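Local coordinates for carbohydrate-binding protein (Flavonifractor plautii, PDB 6N1B), which probably removes the acetyl group from the terminal N-acetylgalactosamine of the blood group A antigen, a step toward conversion of A blood to O type, at residues 329-334 and 359-364; 46-51 and 384-389; 194-199 and 247-252. All blocks are in the same frame, centred on the assembly; numbering follows the deposited sequence.

Contact 1: 329-334 and 359-364; sequences WDDFQI and LQKDTN
Asp331 holds Lys361 at two places, one for each carboxylate oxygen. OD1 of Asp331 takes the backbone N of Lys361 at 2.8 Å through its syn lone pair, with an N-H...O angle of 163°. OD2 of Asp331 forms a salt bridge with NZ of Lys361 at 3.0 Å. The ammonium lies above the carboxylate plane. Lys361 reaches it because its chain bends at the last torsion, chi4 62°, and Asp326 gives NZ a second acidic partner. Water 1 donates to Asp331 OD2 and to Lys361 O and accepts from Gln360 NE2. Gly327 N adds a further bond to Asp331 OD2.

Two backbone bonds join the segments, one from the loop residue Phe332 and one between the strands. Phe332 N donates to Leu359 O at 2.9 Å, and Leu359 N donates to Gln333 O at 3.2 Å. Gln333 and Leu359 form an antiparallel hydrogen-bonded pair where strands 333-342 and 351-361, the arms of a beta hairpin, come together at their open end.

Apolar packing centres on Leu359, with Phe332 beside it. The Phe332 ring edge meets Leu359 CB, and Phe332 CB lies 3.9 Å from Lys361 CB. The Leu359 methyls run alongside the Gln333 side chain. Arg385 makes a cation-pi contact with the Phe332 ring. The buried Asp331 carboxylate is thus surrounded by donors, which probably stabilise its negative charge and fix the turn before strand 333-342.

Contact 2: 46-51 and 384-389; sequences AHADDQ and DRIWRI
Gln51 reaches the edge of strand 385-395 with its amide oxygen. OE1 of Gln51 accepts the backbone N of Trp387 at 3.1 Å, with an N-H...O angle of 161°. The side chain gets there extended beyond CG, chi2 -178°. At the other end of the amide, NE2 of Gln51 donates to Ala48 O at 3.0 Å and also to Asp383 OD1. These bonds fix the rotation of the amide. Gln51 CA adds a CA-H...O contact of 3.2 Å with Trp387 O.

Arg388 reads the backbone of the loop. Its NH1 donates to Asp49 O at 3.1 Å, close to the plane of both groups. A weak bond from Arg388 NH1 to Asp50 O measures 3.0 Å. Both carbonyls lie at the guanidinium edge, while CG of Gln51 covers one face. The Arg388 chain turns back at chi2, -63°, which brings the guanidinium over to the loop.

Water 2 accepts from Arg388 NH2 and donates to Asp49 O. Water 3 lies near Gln51 OE1 and Arg385 O.

Carbon contacts fill in the rest. CD1 of Ile386 lies 3.6 Å from Gln51 CD, and the two side chains cross at about a right angle. Ile386 CD1 also meets Ala48 CB at 4.2 Å.

The loop 46-51 leads into strand 52-60, whose first residue, Val52, makes a backbone hydrogen bond with Trp387. Within its sheet, strand 385-395 pairs with strand 351-361. The Trp387 ring meets Tyr335, a residue of the glycan pocket, edge-to-face.

Contact 3: 194-199 and 247-252; sequences TAIASP and ITWGEP
A classic beta bulge in strand 193-198 places Ala195 and Ile196 against Trp249 of the loop before strand 253-254. The indole takes Ile196 on one face, where CD1 sits over the ring. Ile196 CG1 approaches Trp249 CD1 to 3.8 Å. The two side chains cross at about a right angle. Ala195 meets the pyrrole part of the same indole. Its carbonyl O lies at the ring edge, 3.5 Å from Trp249 CD1, and its CB is 3.8 Å from Trp249 NE1.

In the bulge, Ala195 and Ile196 both face Val150 of the neighbouring strand 148-155. Strand 193-198 is an outermost strand of its four-stranded antiparallel sheet. The loop links strands 237-243 and 253-254 of the next such sheet. The contact thus bridges two successive sheets, consistent with neighbouring blades of a beta-propeller. Phe218 and Leu220 of strand 217-224 also touch Trp249.

No direct hydrogen bond crosses between the segments. Water 4 does the linking: it donates to Ala195 O at 2.7 Å and accepts from Trp249 N at 2.9 Å. Nearby, Ala195 CA makes a CA-H...O contact of 3.5 Å with Ile247 O. Arg172 NH2 donates to both Thr194 O and Ile247 O, a second polar link from strand to loop.

Overall arrangement
From the N terminus, residues 46-51 come first, just before strand 52-60. They meet strand 385-395, so contact 2 closes a loop of 332 residues, most of the modelled chain. Contacts 3 and 1 both fall within that span, one after the other. Contact 3 joins the sheet ending in strand 193-198 to the one containing strands 237-243 and 253-254. Contact 1 then closes the hairpin of strands 333-342 and 351-361, in the sheet that also holds strands 385-395 and 30-31. Contacts 1 and 2 touch, because strands 351-361 and 385-395 are neighbours: Gln360 N probably bonds to Ile386 O. Contact 3 lies on the opposite side of the chain's centre from contact 1, with centres about 34 Å apart.

Contact 1: 329-334 and 359-364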
loop_
_atom_site.group_PDB
_atom_site.type_symbol
_atom_site.label_atom_id
_atom_site.label_comp_id
_atom_site.label_asym_id
_atom_site.label_seq_id
_atom_site.Cartn_x
_atom_site.Cartn_y
_atom_site.Cartn_z
ATOM N N TRP A 329 -17.206 3.917 -9.659
ATOM C CA TRP A 329 -16.685 2.964 -8.659
ATOM C C TRP A 329 -15.737 3.649 -7.651
ATOM O O TRP A 329 -15.499 3.075 -6.578
ATOM C CB TRP A 329 -15.976 1.782 -9.341
ATOM C CG TRP A 329 -14.694 2.112 -10.018
ATOM C CD1 TRP A 329 -14.476 2.520 -11.349
ATOM C CD2 TRP A 329 -13.380 2.109 -9.418
ATOM N NE1 TRP A 329 -13.155 2.708 -11.610
ATOM C CE2 TRP A 329 -12.478 2.504 -10.440
ATOM C CE3 TRP A 329 -12.867 1.764 -8.166
ATOM C CZ2 TRP A 329 -11.109 2.603 -10.219
ATOM C CZ3 TRP A 329 -11.533 1.816 -7.937
ATOM C CH2 TRP A 329 -10.654 2.248 -8.954
ATOM N N ASP A 330 -15.218 4.831 -8.001
ATOM C CA ASP A 330 -14.282 5.575 -7.139
ATOM C C ASP A 330 -14.924 6.875 -6.654
ATOM O O ASP A 330 -14.164 7.826 -6.406
ATOM C CB ASP A 330 -12.963 5.759 -7.837
ATOM C CG ASP A 330 -13.027 6.555 -9.104
ATOM O OD1 ASP A 330 -14.145 6.979 -9.558
ATOM O OD2 ASP A 330 -11.967 6.918 -9.668
ATOM N N ASP A 331 -16.249 6.952 -6.473
ATOM C CA ASP A 331 -16.897 8.221 -6.163
ATOM C C ASP A 331 -16.922 8.614 -4.692
ATOM O O ASP A 331 -17.320 9.778 -4.429
ATOM C CB ASP A 331 -18.318 8.279 -6.718
ATOM C CG ASP A 331 -19.260 7.394 -5.936
ATOM O OD1 ASP A 331 -18.929 6.576 -5.086
ATOM O OD2 ASP A 331 -20.554 7.582 -6.282
ATOM N N PHE A 332 -16.493 7.750 -3.763
ATOM C CA PHE A 332 -16.476 8.122 -2.333
ATOM C C PHE A 332 -15.187 8.741 -1.902
ATOM O O PHE A 332 -15.148 9.812 -1.246
ATOM C CB PHE A 332 -16.890 6.997 -1.429
ATOM C CG PHE A 332 -16.915 7.369 0.059
ATOM C CD1 PHE A 332 -17.797 8.305 0.521
ATOM C CD2 PHE A 332 -15.987 6.850 0.910
ATOM C CE1 PHE A 332 -17.750 8.719 1.831
ATOM C CE2 PHE A 332 -15.954 7.307 2.252
ATOM C CZ PHE A 332 -16.863 8.178 2.690
ATOM N N GLN A 333 -14.097 8.028 -2.138
ATOM C CA GLN A 333 -12.762 8.487 -1.735
ATOM C C GLN A 333 -11.728 7.753 -2.556
ATOM O O GLN A 333 -12.019 6.598 -2.971
ATOM C CB GLN A 333 -12.530 8.281 -0.241
ATOM C CG GLN A 333 -12.191 6.897 0.181
ATOM C CD GLN A 333 -12.330 6.650 1.658
ATOM O OE1 GLN A 333 -11.702 7.485 2.527
ATOM N NE2 GLN A 333 -12.986 5.655 2.052
ATOM N N ILE A 334 -10.549 8.386 -2.721
ATOM C CA ILE A 334 -9.411 7.636 -3.157
ATOM C C ILE A 334 -8.706 7.084 -1.958
ATOM O O ILE A 334 -8.490 7.827 -0.954
ATOM C CB ILE A 334 -8.467 8.437 -4.046
ATOM C CG1 ILE A 334 -9.209 9.143 -5.194
ATOM C CG2 ILE A 334 -7.356 7.606 -4.529
ATOM C CD1 ILE A 334 -9.935 8.229 -6.104
ATOM N N LEU A 359 -13.238 3.596 -3.189
ATOM C CA LEU A 359 -14.555 3.088 -2.739
ATOM C C LEU A 359 -15.653 3.868 -3.459
ATOM O O LEU A 359 -15.492 5.047 -3.728
ATOM C CB LEU A 359 -14.738 3.278 -1.222
ATOM C CG LEU A 359 -13.892 2.424 -0.309
ATOM C CD1 LEU A 359 -12.462 2.898 -0.164
ATOM C CD2 LEU A 359 -14.541 2.326 1.026
ATOM N N GLN A 360 -16.776 3.125 -3.664
ATOM C CA GLN A 360 -18.011 3.683 -4.158
ATOM C C GLN A 360 -18.947 3.803 -3.023
ATOM O O GLN A 360 -19.113 2.882 -2.192
ATOM C CB GLN A 360 -18.591 2.805 -5.270
ATOM C CG GLN A 360 -19.844 3.427 -5.881
ATOM C CD GLN A 360 -20.425 2.706 -7.083
ATOM O OE1 GLN A 360 -19.819 1.778 -7.629
ATOM N NE2 GLN A 360 -21.658 3.146 -7.447
ATOM N N LYS A 361 -19.646 4.961 -2.928
ATOM C CA LYS A 361 -20.652 5.214 -1.868
ATOM C C LYS A 361 -22.050 4.664 -2.202
ATOM O O LYS A 361 -22.432 4.516 -3.327
ATOM C CB LYS A 361 -20.752 6.679 -1.514
ATOM C CG LYS A 361 -21.081 7.564 -2.707
ATOM C CD LYS A 361 -21.171 9.039 -2.273
ATOM C CE LYS A 361 -20.861 9.880 -3.456
ATOM N NZ LYS A 361 -21.790 9.690 -4.526
ATOM N N ASP A 362 -22.800 4.443 -1.127
ATOM C CA ASP A 362 -24.248 4.261 -1.281
ATOM C C ASP A 362 -24.647 3.081 -2.141
ATOM O O ASP A 362 -25.550 3.106 -2.967
ATOM C CB ASP A 362 -24.957 5.534 -1.713
ATOM C CG ASP A 362 -24.755 6.650 -0.741
ATOM O OD1 ASP A 362 -24.865 6.462 0.473
ATOM O OD2 ASP A 362 -24.506 7.724 -1.246
ATOM N N THR A 363 -23.956 1.959 -1.945
ATOM C CA THR A 363 -24.024 0.857 -2.889
ATOM C C THR A 363 -24.991 -0.320 -2.467
ATOM O O THR A 363 -25.171 -1.248 -3.272
ATOM C CB THR A 363 -22.667 0.238 -3.148
ATOM O OG1 THR A 363 -21.979 -0.011 -1.923
ATOM C CG2 THR A 363 -21.823 1.111 -4.046
ATOM N N ASN A 364 -25.648 -0.213 -1.337
ATOM C CA ASN A 364 -26.384 -1.442 -0.846
ATOM C C ASN A 364 -27.446 -1.819 -1.937
ATOM O O ASN A 364 -28.240 -0.999 -2.292
ATOM C CB ASN A 364 -27.148 -1.171 0.419
ATOM C CG ASN A 364 -26.288 -0.594 1.505
ATOM O OD1 ASN A 364 -25.972 -1.395 2.518
ATOM N ND2 ASN A 364 -25.906 0.630 1.429
HETATM O O HOH W 1 -22.373 5.656 -5.878
#

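Contact 2: 46-51 and 384-389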
loop_
_atom_site.group_PDB
_atom_site.type_symbol
_atom_site.label_atom_id
_atom_site.label_comp_id
_atom_site.label_asym_id
_atom_site.label_seq_id
_atom_site.Cartn_x
_atom_site.Cartn_y
_atom_site.Cartn_z
ATOM N N ALA A 46 -23.621 -11.689 2.238
ATOM C CA ALA A 46 -24.029 -10.279 2.412
ATOM C C ALA A 46 -23.124 -9.250 1.728
ATOM O O ALA A 46 -23.336 -8.011 1.835
ATOM C CB ALA A 46 -24.165 -9.917 3.868
ATOM N N HIS A 47 -22.117 -9.766 0.970
ATOM C CA HIS A 47 -21.142 -8.910 0.280
ATOM C C HIS A 47 -20.743 -9.399 -1.056
ATOM O O HIS A 47 -20.559 -10.620 -1.268
ATOM C CB HIS A 47 -19.838 -8.778 1.133
ATOM C CG HIS A 47 -20.063 -8.140 2.453
ATOM N ND1 HIS A 47 -20.265 -6.783 2.542
ATOM C CD2 HIS A 47 -20.112 -8.634 3.705
ATOM C CE1 HIS A 47 -20.455 -6.475 3.855
ATOM N NE2 HIS A 47 -20.380 -7.587 4.575
ATOM N N ALA A 48 -20.664 -8.464 -2.003
ATOM C CA ALA A 48 -20.160 -8.857 -3.353
ATOM C C ALA A 48 -18.725 -9.360 -3.255
ATOM O O ALA A 48 -17.914 -8.922 -2.371
ATOM C CB ALA A 48 -20.191 -7.660 -4.276
ATOM N N ASP A 49 -18.386 -10.308 -4.091
ATOM C CA ASP A 49 -17.085 -10.946 -4.130
ATOM C C ASP A 49 -15.997 -9.954 -4.554
ATOM O O ASP A 49 -16.221 -9.004 -5.241
ATOM C CB ASP A 49 -17.141 -12.090 -5.163
ATOM C CG ASP A 49 -17.880 -13.332 -4.708
ATOM O OD1 ASP A 49 -18.186 -13.509 -3.524
ATOM O OD2 ASP A 49 -18.154 -14.157 -5.599
ATOM N N ASP A 50 -14.734 -10.358 -4.255
ATOM C CA ASP A 50 -13.576 -9.781 -4.880
ATOM C C ASP A 50 -13.381 -8.259 -4.595
ATOM O O ASP A 50 -12.779 -7.539 -5.379
ATOM C CB ASP A 50 -13.440 -10.082 -6.343
ATOM C CG ASP A 50 -13.367 -11.559 -6.626
ATOM O OD1 ASP A 50 -12.822 -12.295 -5.812
ATOM O OD2 ASP A 50 -13.973 -12.024 -7.606
ATOM N N GLN A 51 -13.906 -7.823 -3.432
ATOM C CA GLN A 51 -13.635 -6.479 -2.957
ATOM C C GLN A 51 -12.220 -6.439 -2.294
ATOM O O GLN A 51 -11.924 -7.320 -1.488
ATOM C CB GLN A 51 -14.723 -5.976 -2.019
ATOM C CG GLN A 51 -16.106 -5.892 -2.671
ATOM C CD GLN A 51 -17.108 -5.362 -1.717
ATOM O OE1 GLN A 51 -16.947 -4.202 -1.291
ATOM N NE2 GLN A 51 -18.101 -6.155 -1.335
ATOM N N ASP A 384 -22.391 -1.354 2.147
ATOM C CA ASP A 384 -22.648 0.042 2.287
ATOM C C ASP A 384 -21.875 0.903 1.290
ATOM O O ASP A 384 -22.278 1.984 0.810
ATOM C CB ASP A 384 -22.381 0.574 3.715
ATOM C CG ASP A 384 -23.071 -0.206 4.771
ATOM O OD1 ASP A 384 -24.289 -0.430 4.687
ATOM O OD2 ASP A 384 -22.424 -0.752 5.647
ATOM N N ARG A 385 -20.649 0.366 0.970
ATOM C CA ARG A 385 -19.752 0.874 -0.050
ATOM C C ARG A 385 -19.109 -0.388 -0.695
ATOM O O ARG A 385 -19.303 -1.482 -0.169
ATOM C CB ARG A 385 -18.626 1.729 0.673
ATOM C CG ARG A 385 -19.170 2.893 1.449
ATOM C CD ARG A 385 -18.084 3.741 2.077
ATOM N NE ARG A 385 -18.725 4.842 2.791
ATOM C CZ ARG A 385 -18.314 5.352 3.925
ATOM N NH1 ARG A 385 -17.251 4.930 4.569
ATOM N NH2 ARG A 385 -19.120 6.267 4.467
ATOM N N ILE A 386 -18.438 -0.157 -1.801
ATOM C CA ILE A 386 -17.723 -1.229 -2.493
ATOM C C ILE A 386 -16.267 -0.792 -2.645
ATOM O O ILE A 386 -15.949 0.318 -2.997
ATOM C CB ILE A 386 -18.326 -1.535 -3.878
ATOM C CG1 ILE A 386 -19.720 -2.115 -3.787
ATOM C CG2 ILE A 386 -17.447 -2.468 -4.703
ATOM C CD1 ILE A 386 -19.801 -3.577 -3.334
ATOM N N TRP A 387 -15.370 -1.740 -2.355
ATOM C CA TRP A 387 -13.917 -1.540 -2.380
ATOM C C TRP A 387 -13.306 -2.176 -3.631
ATOM O O TRP A 387 -13.452 -3.424 -3.792
ATOM C CB TRP A 387 -13.229 -2.170 -1.154
ATOM C CG TRP A 387 -13.755 -1.806 0.206
ATOM C CD1 TRP A 387 -14.914 -2.164 0.752
ATOM C CD2 TRP A 387 -13.052 -1.009 1.213
ATOM N NE1 TRP A 387 -15.027 -1.719 2.088
ATOM C CE2 TRP A 387 -13.887 -0.974 2.364
ATOM C CE3 TRP A 387 -11.840 -0.382 1.233
ATOM C CZ2 TRP A 387 -13.518 -0.354 3.539
ATOM C CZ3 TRP A 387 -11.467 0.326 2.406
ATOM C CH2 TRP A 387 -12.317 0.310 3.522
ATOM N N ARG A 388 -12.564 -1.424 -4.434
ATOM C CA ARG A 388 -11.839 -2.001 -5.562
ATOM C C ARG A 388 -10.469 -1.328 -5.744
ATOM O O ARG A 388 -10.159 -0.267 -5.162
ATOM C CB ARG A 388 -12.620 -1.741 -6.908
ATOM C CG ARG A 388 -14.024 -2.273 -7.029
ATOM C CD ARG A 388 -14.115 -3.795 -6.965
ATOM N NE ARG A 388 -15.506 -4.152 -7.180
ATOM C CZ ARG A 388 -16.033 -5.325 -6.939
ATOM N NH1 ARG A 388 -15.286 -6.337 -6.463
ATOM N NH2 ARG A 388 -17.346 -5.517 -7.168
ATOM N N ILE A 389 -9.663 -1.950 -6.620
ATOM C CA ILE A 389 -8.355 -1.433 -7.050
ATOM C C ILE A 389 -8.374 -1.235 -8.538
ATOM O O ILE A 389 -8.729 -2.168 -9.298
ATOM C CB ILE A 389 -7.214 -2.456 -6.704
ATOM C CG1 ILE A 389 -7.081 -2.602 -5.189
ATOM C CG2 ILE A 389 -5.906 -2.021 -7.326
ATOM C CD1 ILE A 389 -6.278 -3.867 -4.774
HETATM O O HOH W 2 -18.104 -8.387 -7.160
HETATM O O HOH W 3 -18.435 -3.681 1.278
#

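Contact 3: 194-199 and 247-252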
loop_
_atom_site.group_PDB
_atom_site.type_symbol
_atom_site.label_atom_id
_atom_site.label_comp_id
_atom_site.label_asym_id
_atom_site.label_seq_id
_atom_site.Cartn_x
_atom_site.Cartn_y
_atom_site.Cartn_z
ATOM N N THR A 194 7.576 -10.551 13.914
ATOM C CA THR A 194 7.112 -9.277 14.444
ATOM C C THR A 194 8.225 -8.263 14.221
ATOM O O THR A 194 9.300 -8.380 14.842
ATOM C CB THR A 194 6.668 -9.358 15.881
ATOM O OG1 THR A 194 5.611 -10.270 16.041
ATOM C CG2 THR A 194 6.376 -7.974 16.419
ATOM N N ALA A 195 8.057 -7.319 13.304
ATOM C CA ALA A 195 9.030 -6.254 13.021
ATOM C C ALA A 195 8.959 -5.183 14.068
ATOM O O ALA A 195 10.022 -4.680 14.483
ATOM C CB ALA A 195 8.839 -5.737 11.636
ATOM N N ILE A 196 7.768 -4.728 14.458
ATOM C CA ILE A 196 7.551 -3.632 15.412
ATOM C C ILE A 196 6.347 -3.968 16.204
ATOM O O ILE A 196 5.352 -4.457 15.635
ATOM C CB ILE A 196 7.390 -2.232 14.712
ATOM C CG1 ILE A 196 8.446 -2.009 13.630
ATOM C CG2 ILE A 196 7.437 -1.118 15.688
ATOM C CD1 ILE A 196 8.146 -0.858 12.761
ATOM N N ALA A 197 6.364 -3.634 17.528
ATOM C CA ALA A 197 5.153 -3.733 18.349
ATOM C C ALA A 197 4.898 -2.385 19.004
ATOM O O ALA A 197 5.859 -1.656 19.372
ATOM C CB ALA A 197 5.246 -4.807 19.374
ATOM N N SER A 198 3.618 -2.064 19.232
ATOM C CA SER A 198 3.263 -0.874 20.017
ATOM C C SER A 198 2.117 -1.206 20.890
ATOM O O SER A 198 1.199 -1.901 20.532
ATOM C CB SER A 198 2.804 0.272 19.058
ATOM O OG SER A 198 2.347 1.361 19.859
ATOM N N PRO A 199 2.062 -0.580 22.101
ATOM C CA PRO A 199 0.936 -0.799 22.965
ATOM C C PRO A 199 -0.343 -0.028 22.529
ATOM O O PRO A 199 -1.431 -0.367 23.009
ATOM C CB PRO A 199 1.395 -0.257 24.302
ATOM C CG PRO A 199 2.377 0.790 23.992
ATOM C CD PRO A 199 3.130 0.238 22.752
ATOM N N ILE A 247 14.200 -5.955 9.514
ATOM C CA ILE A 247 13.655 -6.886 10.504
ATOM C C ILE A 247 13.560 -6.211 11.895
ATOM O O ILE A 247 12.507 -6.234 12.554
ATOM C CB ILE A 247 14.412 -8.203 10.565
ATOM C CG1 ILE A 247 14.216 -8.923 9.221
ATOM C CG2 ILE A 247 13.935 -9.047 11.752
ATOM C CD1 ILE A 247 15.096 -10.176 9.045
ATOM N N THR A 248 14.678 -5.631 12.359
ATOM C CA THR A 248 14.777 -4.904 13.628
ATOM C C THR A 248 14.939 -3.421 13.378
ATOM O O THR A 248 15.782 -3.024 12.649
ATOM C CB THR A 248 15.883 -5.519 14.503
ATOM O OG1 THR A 248 15.678 -6.940 14.619
ATOM C CG2 THR A 248 15.913 -4.872 15.862
ATOM N N TRP A 249 14.043 -2.628 14.006
ATOM C CA TRP A 249 13.912 -1.230 13.705
ATOM C C TRP A 249 14.245 -0.335 14.900
ATOM O O TRP A 249 13.989 -0.713 16.043
ATOM C CB TRP A 249 12.433 -0.979 13.270
ATOM C CG TRP A 249 12.098 -1.695 11.988
ATOM C CD1 TRP A 249 11.666 -3.000 11.868
ATOM C CD2 TRP A 249 12.226 -1.159 10.651
ATOM N NE1 TRP A 249 11.558 -3.302 10.510
ATOM C CE2 TRP A 249 11.915 -2.195 9.761
ATOM C CE3 TRP A 249 12.665 0.049 10.152
ATOM C CZ2 TRP A 249 11.931 -1.986 8.361
ATOM C CZ3 TRP A 249 12.763 0.267 8.785
ATOM C CH2 TRP A 249 12.382 -0.790 7.891
ATOM N N GLY A 250 14.801 0.839 14.554
ATOM C CA GLY A 250 15.084 1.839 15.585
ATOM C C GLY A 250 13.919 2.660 15.965
ATOM O O GLY A 250 12.791 2.458 15.575
ATOM N N GLU A 251 14.205 3.633 16.843
ATOM C CA GLU A 251 13.148 4.515 17.376
ATOM C C GLU A 251 12.613 5.433 16.269
ATOM O O GLU A 251 13.362 5.905 15.467
ATOM C CB GLU A 251 13.648 5.305 18.549
ATOM C CG GLU A 251 14.120 4.521 19.784
ATOM C CD GLU A 251 14.955 5.307 20.834
ATOM O OE1 GLU A 251 14.911 6.502 20.924
ATOM O OE2 GLU A 251 15.662 4.658 21.620
ATOM N N PRO A 252 11.313 5.730 16.405
ATOM C CA PRO A 252 10.726 6.608 15.358
ATOM C C PRO A 252 11.195 8.044 15.508
ATOM O O PRO A 252 11.450 8.536 16.595
ATOM C CB PRO A 252 9.207 6.525 15.584
ATOM C CG PRO A 252 9.085 6.134 17.043
ATOM C CD PRO A 252 10.276 5.187 17.342
HETATM O O HOH W 4 12.190 -3.835 15.823
#